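Local coordinates for protein putative nitroalkan dioxygenase (Thermotoga maritima MSB8, PDB 3BO9) that probably acts as an FMN-dependent oxidoreductase of the nitronate monooxygenase family, a flavoprotein built on a TIM barrel, at residues A[17-22]-A[176-181]; A[60-65]-A[91-96]. All blocks are in the same frame, centred on the assembly; numbering follows the deposited sequence.

Overall arrangement
The two contacts show how a TIM barrel joins its parts at two sequence ranges, one short and one long. From the N terminus the chain first forms the helix that begins at Arg18, then strand 29-31, and after strand 53-56 it reaches contact 2, where the start of helix 62-73 meets the start of helix 91-100; this closes a short loop of 25 residues around strand 80-85. Contact 1 closes only much later, when 176-181, which enters strand 179-182, meets 17-22, so contact 2 is nested inside its loop. The one contact pairs neighbouring outer helices, the other brings the N-terminal helix to the barrel; their nearest atoms are about 17 Å apart.

Contact 1: residues A[17-22]-A[176-181]; sequences TRVTDL and NIPVIA
Arg18, Val19 and Pro178 carry a mixed polar and apolar contact that sets the short N-terminal helix against the entry of strand 179-182. The guanidinium of Arg18 meets the backbone carbonyl of Asn176 end-on, NH1 and NH2 both donating to the one oxygen. The shorter and straighter bond runs from Arg18 NH2 to Asn176 O, 2.8 Å at an N-H...O angle of 156°, and the acceptor lies in the guanidinium plane. The bond from Arg18 NH1 to Asn176 O is longer, 3.1 Å. Pro178 lies beneath the same group: its CG is 3.8 Å from Arg18 CZ, over the centre of one face. A bend at chi3 (-66°) turns the end of the arginine chain, which presents one face to Pro178 and its edge to the carbonyl, while NE forms a salt bridge with Glu200. In a parallel TIM barrel such as this, residues leading into a strand sit at the bottom of the barrel, and here the N-terminal helix packs over that end. Its own start is capped by Thr17, whose OG1 accepts from Thr20 N at 3.2 Å and, weakly, from Val19 N. With CG1 anti to the backbone N (chi1 180°), Val19 is left with CG2 facing Pro178. Val19 CG2 touches Pro178 CB, just before the strand, at 3.7 Å and Ile180 CG1, within it, at 4.2 Å. A glycine in place of Pro178 removes the ring, and would probably leave that guanidinium face without its apolar cover and open a gap beside the Val19 methyl. Ile180 continues this apolar patch inward, its side chain about 4 Å from that of Gln203, an FMN-binding residue.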
loop_
_atom_site.group_PDB
_atom_site.type_symbol
_atom_site.label_atom_id
_atom_site.label_comp_id
_atom_site.label_asym_id
_atom_site.label_seq_id
_atom_site.Cartn_x
_atom_site.Cartn_y
_atom_site.Cartn_z
ATOM N N THR A 17 4.563 15.300 18.149
ATOM C CA THR A 17 5.563 14.863 17.183
ATOM C C THR A 17 6.332 16.071 16.690
ATOM O O THR A 17 5.998 17.203 17.014
ATOM C CB THR A 17 4.928 14.143 15.949
ATOM O OG1 THR A 17 4.491 15.110 14.978
ATOM C CG2 THR A 17 3.760 13.226 16.367
ATOM N N ARG A 18 7.366 15.832 15.894
ATOM C CA ARG A 18 8.102 16.933 15.295
ATOM C C ARG A 18 7.204 17.752 14.374
ATOM O O ARG A 18 7.416 18.945 14.194
ATOM C CB ARG A 18 9.322 16.425 14.527
ATOM C CG ARG A 18 10.478 15.976 15.428
ATOM C CD ARG A 18 11.799 15.899 14.644
ATOM N NE ARG A 18 11.765 14.857 13.621
ATOM C CZ ARG A 18 12.500 14.836 12.505
ATOM N NH1 ARG A 18 13.367 15.803 12.234
ATOM N NH2 ARG A 18 12.352 13.827 11.644
ATOM N N VAL A 19 6.198 17.113 13.788
ATOM C CA VAL A 19 5.269 17.830 12.925
ATOM C C VAL A 19 4.354 18.734 13.750
ATOM O O VAL A 19 4.072 19.851 13.322
ATOM C CB VAL A 19 4.438 16.884 12.037
ATOM C CG1 VAL A 19 3.494 17.675 11.177
ATOM C CG2 VAL A 19 5.349 16.038 11.148
ATOM N N THR A 20 3.902 18.298 14.927
ATOM C CA THR A 20 3.056 19.192 15.746
ATOM C C THR A 20 3.845 20.431 16.181
ATOM O O THR A 20 3.289 21.530 16.243
ATOM C CB THR A 20 2.363 18.501 16.980
ATOM O OG1 THR A 20 3.334 18.017 17.916
ATOM C CG2 THR A 20 1.445 17.358 16.527
ATOM N N ASP A 21 5.136 20.253 16.455
ATOM C CA ASP A 21 5.992 21.366 16.863
ATOM C C ASP A 21 6.205 22.308 15.696
ATOM O O ASP A 21 6.007 23.519 15.815
ATOM C CB ASP A 21 7.349 20.858 17.360
ATOM C CG ASP A 21 7.248 20.059 18.664
ATOM O OD1 ASP A 21 6.176 20.096 19.317
ATOM O OD2 ASP A 21 8.244 19.394 19.028
ATOM N N LEU A 22 6.589 21.737 14.563
ATOM C CA LEU A 22 6.861 22.498 13.358
ATOM C C LEU A 22 5.672 23.376 12.947
ATOM O O LEU A 22 5.831 24.554 12.662
ATOM C CB LEU A 22 7.214 21.523 12.233
ATOM C CG LEU A 22 7.678 22.104 10.897
ATOM C CD1 LEU A 22 9.036 22.797 11.068
ATOM C CD2 LEU A 22 7.752 20.990 9.860
ATOM N N ASN A 176 15.886 13.283 6.704
ATOM C CA ASN A 176 15.843 13.573 8.125
ATOM C C ASN A 176 14.668 14.448 8.473
ATOM O O ASN A 176 14.170 14.391 9.577
ATOM C CB ASN A 176 17.126 14.254 8.572
ATOM C CG ASN A 176 18.323 13.344 8.477
ATOM O OD1 ASN A 176 19.397 13.778 8.080
ATOM N ND2 ASN A 176 18.145 12.071 8.822
ATOM N N ILE A 177 14.223 15.273 7.540
ATOM C CA ILE A 177 13.045 16.096 7.798
ATOM C C ILE A 177 11.818 15.170 8.011
ATOM O O ILE A 177 11.768 14.065 7.463
ATOM C CB ILE A 177 12.807 17.164 6.683
ATOM C CG1 ILE A 177 12.596 16.524 5.305
ATOM C CG2 ILE A 177 13.976 18.123 6.617
ATOM C CD1 ILE A 177 12.072 17.517 4.261
ATOM N N PRO A 178 10.842 15.601 8.829
ATOM C CA PRO A 178 9.709 14.728 9.114
ATOM C C PRO A 178 8.941 14.357 7.861
ATOM O O PRO A 178 8.775 15.194 6.973
ATOM C CB PRO A 178 8.814 15.589 10.002
ATOM C CG PRO A 178 9.715 16.612 10.565
ATOM C CD PRO A 178 10.708 16.894 9.507
ATOM N N VAL A 179 8.472 13.121 7.803
ATOM C CA VAL A 179 7.652 12.666 6.705
ATOM C C VAL A 179 6.202 12.541 7.179
ATOM O O VAL A 179 5.941 12.095 8.303
ATOM C CB VAL A 179 8.144 11.322 6.188
ATOM C CG1 VAL A 179 7.157 10.772 5.195
ATOM C CG2 VAL A 179 9.539 11.474 5.582
ATOM N N ILE A 180 5.262 12.949 6.330
ATOM C CA ILE A 180 3.828 12.837 6.629
ATOM C C ILE A 180 3.232 11.804 5.678
ATOM O O ILE A 180 3.392 11.919 4.464
ATOM C CB ILE A 180 3.116 14.182 6.486
ATOM C CG1 ILE A 180 3.798 15.226 7.375
ATOM C CG2 ILE A 180 1.658 14.040 6.873
ATOM C CD1 ILE A 180 3.454 16.651 7.040
ATOM N N ALA A 181 2.577 10.783 6.240
ATOM C CA ALA A 181 2.016 9.669 5.451
ATOM C C ALA A 181 0.680 10.060 4.898
ATOM O O ALA A 181 -0.131 10.628 5.608
ATOM C CB ALA A 181 1.862 8.411 6.305
#

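Contact 2: residues A[60-65]-A[91-96]; sequences MKPDDL and ADDLVK
Asp93 and Leu94 bring the first turn of helix 91-100, flanked on another side by helix 114-122, against the opening of helix 62-73, with no hydrogen bond between the two segments. Asp93 makes its contact through its methylene rather than its carboxylate, CB lying 3.6 Å from CG of the Pro62 ring. Leu94 contributes most. With its CG anti to the carbonyl carbon (chi1 -69°), the branch extends across the groove between the helices, and Leu94 CD2 meets Leu65 CD2 at 3.5 Å and Leu65 CB at 3.8 Å. The same methyl, Leu94 CD2, lies 4.0 Å from Pro62 CA, while CD1 comes alongside the backbone oxygen of Met60, a selenomethionine. Leu65, with its CG anti to the backbone N (chi1 178°), approaches from the facing helix and also packs on Val82, just as Leu94 packs on Ile84, both of strand 80-85. Val95 points away from 60-65 and touches Ile84 and Tyr116. On the facing side, the turn at Lys61 is tied by a bond from the backbone N of Lys61 to Asp64 OD2, 3.1 Å and nearly straight at 168°, which meets the carboxylate from above its plane. Two successive outer helices, meeting through leucines above the strand that links them, are the arrangement of consecutive beta-alpha units in a TIM barrel.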
loop_
_atom_site.group_PDB
_atom_site.type_symbol
_atom_site.label_atom_id
_atom_site.label_comp_id
_atom_site.label_asym_id
_atom_site.label_seq_id
_atom_site.Cartn_x
_atom_site.Cartn_y
_atom_site.Cartn_z
HETATM N N MSE A 60 -8.242 27.182 -8.597
HETATM C CA MSE A 60 -8.455 28.621 -8.280
HETATM C C MSE A 60 -7.564 29.621 -9.011
HETATM O O MSE A 60 -6.425 29.319 -9.365
HETATM C CB MSE A 60 -8.268 28.888 -6.778
HETATM C CG MSE A 60 -9.339 28.310 -5.890
HETATM SE SE MSE A 60 -9.068 28.766 -3.977
HETATM C CE MSE A 60 -10.547 27.693 -3.153
ATOM N N LYS A 61 -8.118 30.817 -9.209
ATOM C CA LYS A 61 -7.370 31.992 -9.651
ATOM C C LYS A 61 -6.938 32.761 -8.381
ATOM O O LYS A 61 -7.539 32.591 -7.325
ATOM C CB LYS A 61 -8.234 32.900 -10.544
ATOM C CG LYS A 61 -8.739 32.234 -11.819
ATOM C CD LYS A 61 -9.234 33.229 -12.879
ATOM C CE LYS A 61 -10.346 34.202 -12.375
ATOM N NZ LYS A 61 -11.651 33.571 -11.972
ATOM N N PRO A 62 -5.900 33.610 -8.472
ATOM C CA PRO A 62 -5.412 34.373 -7.315
ATOM C C PRO A 62 -6.465 35.120 -6.474
ATOM O O PRO A 62 -6.342 35.186 -5.259
ATOM C CB PRO A 62 -4.454 35.376 -7.955
ATOM C CG PRO A 62 -3.956 34.700 -9.143
ATOM C CD PRO A 62 -5.095 33.892 -9.673
ATOM N N ASP A 63 -7.477 35.701 -7.100
ATOM C CA ASP A 63 -8.527 36.372 -6.317
ATOM C C ASP A 63 -9.343 35.357 -5.514
ATOM O O ASP A 63 -9.712 35.627 -4.370
ATOM C CB ASP A 63 -9.426 37.323 -7.145
ATOM C CG ASP A 63 -9.842 36.754 -8.492
ATOM O OD1 ASP A 63 -9.190 35.812 -8.997
ATOM O OD2 ASP A 63 -10.817 37.285 -9.072
ATOM N N ASP A 64 -9.587 34.185 -6.098
ATOM C CA ASP A 64 -10.327 33.129 -5.411
ATOM C C ASP A 64 -9.570 32.699 -4.147
ATOM O O ASP A 64 -10.146 32.633 -3.060
ATOM C CB ASP A 64 -10.558 31.915 -6.333
ATOM C CG ASP A 64 -11.277 32.272 -7.632
ATOM O OD1 ASP A 64 -12.050 33.258 -7.653
ATOM O OD2 ASP A 64 -11.061 31.558 -8.639
ATOM N N LEU A 65 -8.278 32.424 -4.292
ATOM C CA LEU A 65 -7.463 31.995 -3.154
ATOM C C LEU A 65 -7.497 33.035 -2.033
ATOM O O LEU A 65 -7.597 32.696 -0.855
ATOM C CB LEU A 65 -6.012 31.707 -3.578
ATOM C CG LEU A 65 -5.059 31.294 -2.440
ATOM C CD1 LEU A 65 -5.659 30.139 -1.643
ATOM C CD2 LEU A 65 -3.635 30.960 -2.931
ATOM N N ALA A 91 0.208 29.145 -10.706
ATOM C CA ALA A 91 1.139 28.757 -9.644
ATOM C C ALA A 91 1.929 29.936 -9.049
ATOM O O ALA A 91 1.867 30.159 -7.842
ATOM C CB ALA A 91 2.081 27.684 -10.136
ATOM N N ASP A 92 2.646 30.688 -9.888
ATOM C CA ASP A 92 3.442 31.842 -9.425
ATOM C C ASP A 92 2.618 32.836 -8.645
ATOM O O ASP A 92 2.980 33.247 -7.548
ATOM C CB ASP A 92 4.055 32.608 -10.596
ATOM C CG ASP A 92 5.194 31.871 -11.259
ATOM O OD1 ASP A 92 5.739 30.914 -10.678
ATOM O OD2 ASP A 92 5.565 32.267 -12.380
ATOM N N ASP A 93 1.506 33.241 -9.232
ATOM C CA ASP A 93 0.656 34.229 -8.597
ATOM C C ASP A 93 0.066 33.700 -7.284
ATOM O O ASP A 93 -0.049 34.449 -6.307
ATOM C CB ASP A 93 -0.429 34.710 -9.572
ATOM C CG ASP A 93 0.156 35.409 -10.811
ATOM O OD1 ASP A 93 1.390 35.401 -10.991
ATOM O OD2 ASP A 93 -0.619 35.970 -11.612
ATOM N N LEU A 94 -0.289 32.415 -7.254
ATOM C CA LEU A 94 -0.800 31.802 -6.031
ATOM C C LEU A 94 0.253 31.812 -4.924
ATOM O O LEU A 94 -0.076 32.058 -3.774
ATOM C CB LEU A 94 -1.280 30.383 -6.283
ATOM C CG LEU A 94 -2.539 30.220 -7.125
ATOM C CD1 LEU A 94 -2.797 28.740 -7.379
ATOM C CD2 LEU A 94 -3.711 30.867 -6.435
ATOM N N VAL A 95 1.515 31.554 -5.255
ATOM C CA VAL A 95 2.563 31.626 -4.241
ATOM C C VAL A 95 2.661 33.046 -3.674
ATOM O O VAL A 95 2.785 33.227 -2.462
ATOM C CB VAL A 95 3.937 31.192 -4.762
ATOM C CG1 VAL A 95 4.978 31.374 -3.680
ATOM C CG2 VAL A 95 3.909 29.736 -5.206
ATOM N N LYS A 96 2.589 34.050 -4.545
ATOM C CA LYS A 96 2.617 35.448 -4.103
ATOM C C LYS A 96 1.450 35.800 -3.193
ATOM O O LYS A 96 1.633 36.526 -2.223
ATOM C CB LYS A 96 2.692 36.420 -5.290
ATOM C CG LYS A 96 4.089 36.456 -5.860
ATOM C CD LYS A 96 4.229 37.206 -7.173
ATOM C CE LYS A 96 5.664 37.040 -7.691
ATOM N NZ LYS A 96 5.857 37.725 -8.994
#